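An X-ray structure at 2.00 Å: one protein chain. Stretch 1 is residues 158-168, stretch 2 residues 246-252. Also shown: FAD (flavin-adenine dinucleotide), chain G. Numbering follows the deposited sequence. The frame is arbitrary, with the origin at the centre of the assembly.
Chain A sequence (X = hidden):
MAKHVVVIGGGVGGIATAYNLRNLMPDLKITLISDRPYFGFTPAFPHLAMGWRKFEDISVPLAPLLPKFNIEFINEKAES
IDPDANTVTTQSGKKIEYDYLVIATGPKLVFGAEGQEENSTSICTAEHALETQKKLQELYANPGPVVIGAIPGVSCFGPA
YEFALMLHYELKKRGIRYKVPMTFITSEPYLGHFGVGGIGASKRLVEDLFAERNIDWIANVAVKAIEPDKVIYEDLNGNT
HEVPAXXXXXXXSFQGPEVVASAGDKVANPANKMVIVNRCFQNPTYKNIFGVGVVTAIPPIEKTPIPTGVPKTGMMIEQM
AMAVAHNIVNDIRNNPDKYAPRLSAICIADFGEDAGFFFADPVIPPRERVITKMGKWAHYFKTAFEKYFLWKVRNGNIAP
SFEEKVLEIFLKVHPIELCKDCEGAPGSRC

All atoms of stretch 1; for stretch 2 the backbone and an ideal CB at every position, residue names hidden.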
# COMPACT_ATOMS: atom_id res chain seq x y z
N GLY A 158 -10.19 -17.67 6.25
CA GLY A 158 -9.05 -18.33 5.60
C GLY A 158 -9.40 -19.30 4.49
O GLY A 158 -8.82 -19.22 3.41
N PRO A 159 -10.32 -20.25 4.74
CA PRO A 159 -10.69 -21.22 3.69
C PRO A 159 -11.25 -20.60 2.41
O PRO A 159 -11.08 -21.19 1.34
CB PRO A 159 -11.75 -22.07 4.38
CG PRO A 159 -11.45 -21.95 5.83
CD PRO A 159 -11.01 -20.54 6.01
N ALA A 160 -11.93 -19.46 2.52
CA ALA A 160 -12.43 -18.73 1.35
C ALA A 160 -11.28 -18.19 0.51
O ALA A 160 -11.31 -18.30 -0.71
CB ALA A 160 -13.37 -17.60 1.77
N TYR A 161 -10.28 -17.61 1.16
CA TYR A 161 -9.06 -17.16 0.49
C TYR A 161 -8.31 -18.31 -0.17
O TYR A 161 -7.86 -18.19 -1.32
CB TYR A 161 -8.14 -16.44 1.48
CG TYR A 161 -8.65 -15.09 1.88
CD1 TYR A 161 -8.42 -13.98 1.07
CD2 TYR A 161 -9.39 -14.92 3.05
CE1 TYR A 161 -8.90 -12.73 1.43
CE2 TYR A 161 -9.87 -13.67 3.41
CZ TYR A 161 -9.61 -12.59 2.59
OH TYR A 161 -10.07 -11.34 2.93
N GLU A 162 -8.18 -19.42 0.56
CA GLU A 162 -7.53 -20.62 0.03
C GLU A 162 -8.23 -21.11 -1.22
O GLU A 162 -7.58 -21.34 -2.24
CB GLU A 162 -7.54 -21.76 1.06
CG GLU A 162 -6.50 -21.68 2.13
CD GLU A 162 -6.46 -22.96 2.95
OE1 GLU A 162 -7.51 -23.32 3.52
OE2 GLU A 162 -5.39 -23.60 3.01
N PHE A 163 -9.55 -21.28 -1.13
CA PHE A 163 -10.35 -21.82 -2.23
C PHE A 163 -10.29 -20.93 -3.48
O PHE A 163 -10.18 -21.43 -4.60
CB PHE A 163 -11.81 -22.04 -1.80
CG PHE A 163 -12.66 -22.70 -2.85
CD1 PHE A 163 -13.44 -21.94 -3.72
CD2 PHE A 163 -12.68 -24.09 -2.98
CE1 PHE A 163 -14.22 -22.55 -4.71
CE2 PHE A 163 -13.46 -24.71 -3.96
CZ PHE A 163 -14.24 -23.94 -4.82
N ALA A 164 -10.36 -19.62 -3.27
CA ALA A 164 -10.27 -18.68 -4.38
C ALA A 164 -8.94 -18.80 -5.12
O ALA A 164 -8.90 -18.84 -6.35
CB ALA A 164 -10.50 -17.27 -3.88
N LEU A 165 -7.84 -18.88 -4.36
CA LEU A 165 -6.52 -18.93 -4.97
C LEU A 165 -6.19 -20.30 -5.56
O LEU A 165 -5.51 -20.39 -6.59
CB LEU A 165 -5.45 -18.45 -3.98
CG LEU A 165 -5.57 -16.93 -3.78
CD1 LEU A 165 -4.89 -16.47 -2.54
CD2 LEU A 165 -5.06 -16.17 -5.01
N MET A 166 -6.72 -21.35 -4.93
CA MET A 166 -6.64 -22.73 -5.44
C MET A 166 -7.36 -22.86 -6.77
O MET A 166 -6.87 -23.52 -7.69
CB MET A 166 -7.24 -23.72 -4.44
CG MET A 166 -6.41 -23.93 -3.19
SD MET A 166 -7.15 -25.15 -2.08
CE MET A 166 -5.89 -25.23 -0.85
N LEU A 167 -8.55 -22.26 -6.85
CA LEU A 167 -9.34 -22.28 -8.07
C LEU A 167 -8.65 -21.52 -9.20
O LEU A 167 -8.57 -22.01 -10.32
CB LEU A 167 -10.75 -21.73 -7.81
CG LEU A 167 -11.75 -21.77 -8.98
CD1 LEU A 167 -11.88 -23.19 -9.56
CD2 LEU A 167 -13.11 -21.23 -8.54
N HIS A 168 -8.12 -20.33 -8.90
CA HIS A 168 -7.27 -19.59 -9.84
C HIS A 168 -6.14 -20.47 -10.40
O HIS A 168 -5.90 -20.51 -11.61
CB HIS A 168 -6.68 -18.33 -9.19
CG HIS A 168 -5.55 -17.72 -9.96
ND1 HIS A 168 -5.75 -16.94 -11.08
CD2 HIS A 168 -4.21 -17.81 -9.80
CE1 HIS A 168 -4.58 -16.56 -11.56
NE2 HIS A 168 -3.63 -17.07 -10.80
N UNK A 246 -21.78 -17.46 -12.25
CA UNK A 246 -22.17 -18.79 -12.72
C UNK A 246 -21.82 -19.84 -11.66
O UNK A 246 -22.52 -20.84 -11.51
CB UNK A 246 -21.48 -19.12 -14.05
N UNK A 247 -20.74 -19.59 -10.92
CA UNK A 247 -20.35 -20.45 -9.81
C UNK A 247 -20.01 -19.59 -8.60
O UNK A 247 -19.31 -18.59 -8.73
CB UNK A 247 -19.16 -21.34 -10.19
N UNK A 248 -20.52 -19.98 -7.44
CA UNK A 248 -20.16 -19.32 -6.18
C UNK A 248 -19.74 -20.32 -5.10
O UNK A 248 -20.13 -21.49 -5.11
CB UNK A 248 -21.34 -18.48 -5.67
N UNK A 249 -18.93 -19.83 -4.17
CA UNK A 249 -18.58 -20.57 -2.97
C UNK A 249 -18.54 -19.56 -1.84
O UNK A 249 -17.67 -18.69 -1.80
CB UNK A 249 -17.25 -21.31 -3.12
N UNK A 250 -19.50 -19.66 -0.92
CA UNK A 250 -19.53 -18.79 0.23
C UNK A 250 -19.40 -19.53 1.55
O UNK A 250 -19.88 -20.66 1.69
CB UNK A 250 -20.83 -17.98 0.22
N UNK A 251 -18.70 -18.90 2.49
CA UNK A 251 -18.64 -19.38 3.86
C UNK A 251 -19.96 -19.07 4.54
O UNK A 251 -20.52 -17.98 4.36
CB UNK A 251 -17.47 -18.75 4.62
N UNK A 252 -20.48 -20.05 5.30
CA UNK A 252 -21.60 -19.79 6.20
C UNK A 252 -21.10 -19.21 7.52
O UNK A 252 -19.91 -19.30 7.82
CB UNK A 252 -22.40 -21.07 6.45
PA FAD G . -14.80 -30.29 14.10
O1A FAD G . -13.37 -30.70 13.87
O2A FAD G . -15.65 -29.88 12.93
O5B FAD G . -15.49 -31.52 14.86
C5B FAD G . -16.80 -31.49 15.40
C4B FAD G . -17.23 -32.93 15.60
O4B FAD G . -18.43 -32.99 16.37
C3B FAD G . -17.56 -33.59 14.27
O3B FAD G . -17.05 -34.93 14.28
C2B FAD G . -19.08 -33.59 14.23
O2B FAD G . -19.59 -34.65 13.43
C1B FAD G . -19.42 -33.77 15.70
N9A FAD G . -20.77 -33.32 16.10
C8A FAD G . -21.43 -32.21 15.68
N7A FAD G . -22.63 -32.15 16.30
C5A FAD G . -22.72 -33.23 17.11
C6A FAD G . -23.70 -33.71 17.98
N6A FAD G . -24.86 -33.03 18.15
N1A FAD G . -23.48 -34.86 18.67
C2A FAD G . -22.33 -35.55 18.53
N3A FAD G . -21.38 -35.11 17.69
C4A FAD G . -21.55 -33.96 16.98
N1 FAD G . -7.78 -24.32 11.05
C2 FAD G . -6.43 -24.24 10.91
O2 FAD G . -5.71 -24.04 11.90
N3 FAD G . -5.85 -24.38 9.70
C4 FAD G . -6.60 -24.60 8.60
O4 FAD G . -6.03 -24.73 7.37
C4X FAD G . -7.98 -24.69 8.72
N5 FAD G . -8.73 -24.90 7.62
C5X FAD G . -10.08 -25.00 7.72
C6 FAD G . -10.83 -25.24 6.56
C7 FAD G . -12.22 -25.33 6.63
C7M FAD G . -12.99 -25.58 5.36
C8 FAD G . -12.85 -25.18 7.87
C8M FAD G . -14.35 -25.27 8.02
C9 FAD G . -12.09 -24.94 9.02
C9A FAD G . -10.69 -24.85 8.96
N10 FAD G . -9.93 -24.64 10.08
C10 FAD G . -8.58 -24.54 9.97
C1' FAD G . -10.59 -24.41 11.39
C2' FAD G . -10.61 -25.50 12.44
O2' FAD G . -9.29 -26.02 12.64
C3' FAD G . -11.63 -26.57 12.05
O3' FAD G . -12.93 -25.95 11.91
C4' FAD G . -11.69 -27.69 13.08
O4' FAD G . -12.32 -28.82 12.47
C5' FAD G . -12.47 -27.25 14.32
O5' FAD G . -12.43 -28.28 15.30
P FAD G . -13.71 -28.65 16.21
O1P FAD G . -13.33 -29.82 17.08
O2P FAD G . -14.28 -27.40 16.86
O3P FAD G . -14.85 -29.09 15.16

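Stretch 1 is a regular helix, and the face it turns to the strand carries Pro-159, Ala-160, Phe-163 and Leu-167, whose side chains are carbon only and offer no charge, donor or acceptor. The strand runs nearly antiparallel to it, at 162°, with the axes 8.6 Å apart at closest approach. The helix backbone is largely engaged in its own hydrogen bonds and none crosses to the strand, so the contact is apolar side-chain packing.

Position 246 precedes the strand, and nothing of the helix lies within 5.5 Å of its ideal CB. Almost any residue would suit. It is Lys-246, extended through chi3, its NZ hydrogen-bonded elsewhere in the structure.

At 247 the backbone is extended (-133/134) and CA-to-CB points toward the helix, yet nothing of the helix lies within 5.5 Å of the ideal CB. The space ahead leads to Leu-167 and the rim of the Phe-163 ring, so a long apolar side chain is wanted: Leu, Met or an aromatic. The residue is Phe-247, with chi1 t. Its CE1 meets Phe-163 CE1 at 3.7 Å, each atom at the edge of the other ring, so the two phenylalanines meet rim to rim rather than stacking. The same CE1 of Phe-247 lies 4.3 Å from Leu-167 CD2.

Position 248 points away, and the helix leaves its choice free; a beta-branched residue would suit the extended backbone. It is Thr-248, its OG1 satisfied elsewhere.

Position 249 is the tightest. Its CB points toward the helix and, even as an ideal atom, sits 3.6 Å from Phe-163 CE1. A side chain here must start against that ring and then find a way past it, which favours flexible apolar chains such as Met or Leu. Met-249 (t, m, m) does this by bending: CG lies over the Phe-163 face in a CH-pi contact, 4.0 Å from the ring centroid, and CE reaches on to Ala-160, 4.1 Å from its CA.

Position 250 points away again, with no helix atom near its CB. Many residues would fit; Phe-250, with chi1 m, makes no contact with the helix.

At 251, CA-to-CB points toward the helix, where the small Ala-160 leaves room: the ideal CB is 5.1 Å from Ala-160 CB. A medium or long apolar chain could bridge the gap. Met-251, m at all three chi angles, brings CG to 3.8 Å from Ala-160 CB and curls CE to 4.1 Å from Pro-159 CB.

Position 252 lies beyond reach of the helix. Phi of -84° admits proline among others, and Pro-252 is found.

Stretch 2 (246-252) KFTMFMP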
# COMPACT_ATOMS: atom_id res chain seq x y z
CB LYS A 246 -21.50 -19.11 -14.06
CG LYS A 246 -21.88 -20.48 -14.61
CD LYS A 246 -21.51 -20.62 -16.08
CE LYS A 246 -22.02 -21.95 -16.63
NZ LYS A 246 -21.43 -23.12 -15.89
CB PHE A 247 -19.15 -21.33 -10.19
CG PHE A 247 -18.56 -22.08 -9.03
CD1 PHE A 247 -17.60 -21.47 -8.21
CD2 PHE A 247 -18.96 -23.38 -8.74
CE1 PHE A 247 -17.05 -22.15 -7.11
CE2 PHE A 247 -18.41 -24.07 -7.65
CZ PHE A 247 -17.46 -23.45 -6.83
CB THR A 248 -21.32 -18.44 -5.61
OG1 THR A 248 -22.42 -19.27 -5.25
CG2 THR A 248 -21.78 -17.41 -6.62
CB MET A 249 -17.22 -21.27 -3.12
CG MET A 249 -16.95 -22.40 -2.13
SD MET A 249 -16.91 -21.93 -0.38
CE MET A 249 -15.38 -21.00 -0.28
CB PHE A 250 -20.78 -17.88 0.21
CG PHE A 250 -20.60 -16.67 -0.64
CD1 PHE A 250 -20.16 -15.47 -0.08
CD2 PHE A 250 -20.80 -16.73 -2.01
CE1 PHE A 250 -19.95 -14.36 -0.87
CE2 PHE A 250 -20.61 -15.62 -2.81
CZ PHE A 250 -20.18 -14.43 -2.24
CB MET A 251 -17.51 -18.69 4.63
CG MET A 251 -16.13 -18.85 4.00
SD MET A 251 -15.60 -20.56 3.79
CE MET A 251 -15.59 -21.14 5.50
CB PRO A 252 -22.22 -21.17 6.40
CG PRO A 252 -21.08 -22.12 6.25
CD PRO A 252 -20.06 -21.47 5.34
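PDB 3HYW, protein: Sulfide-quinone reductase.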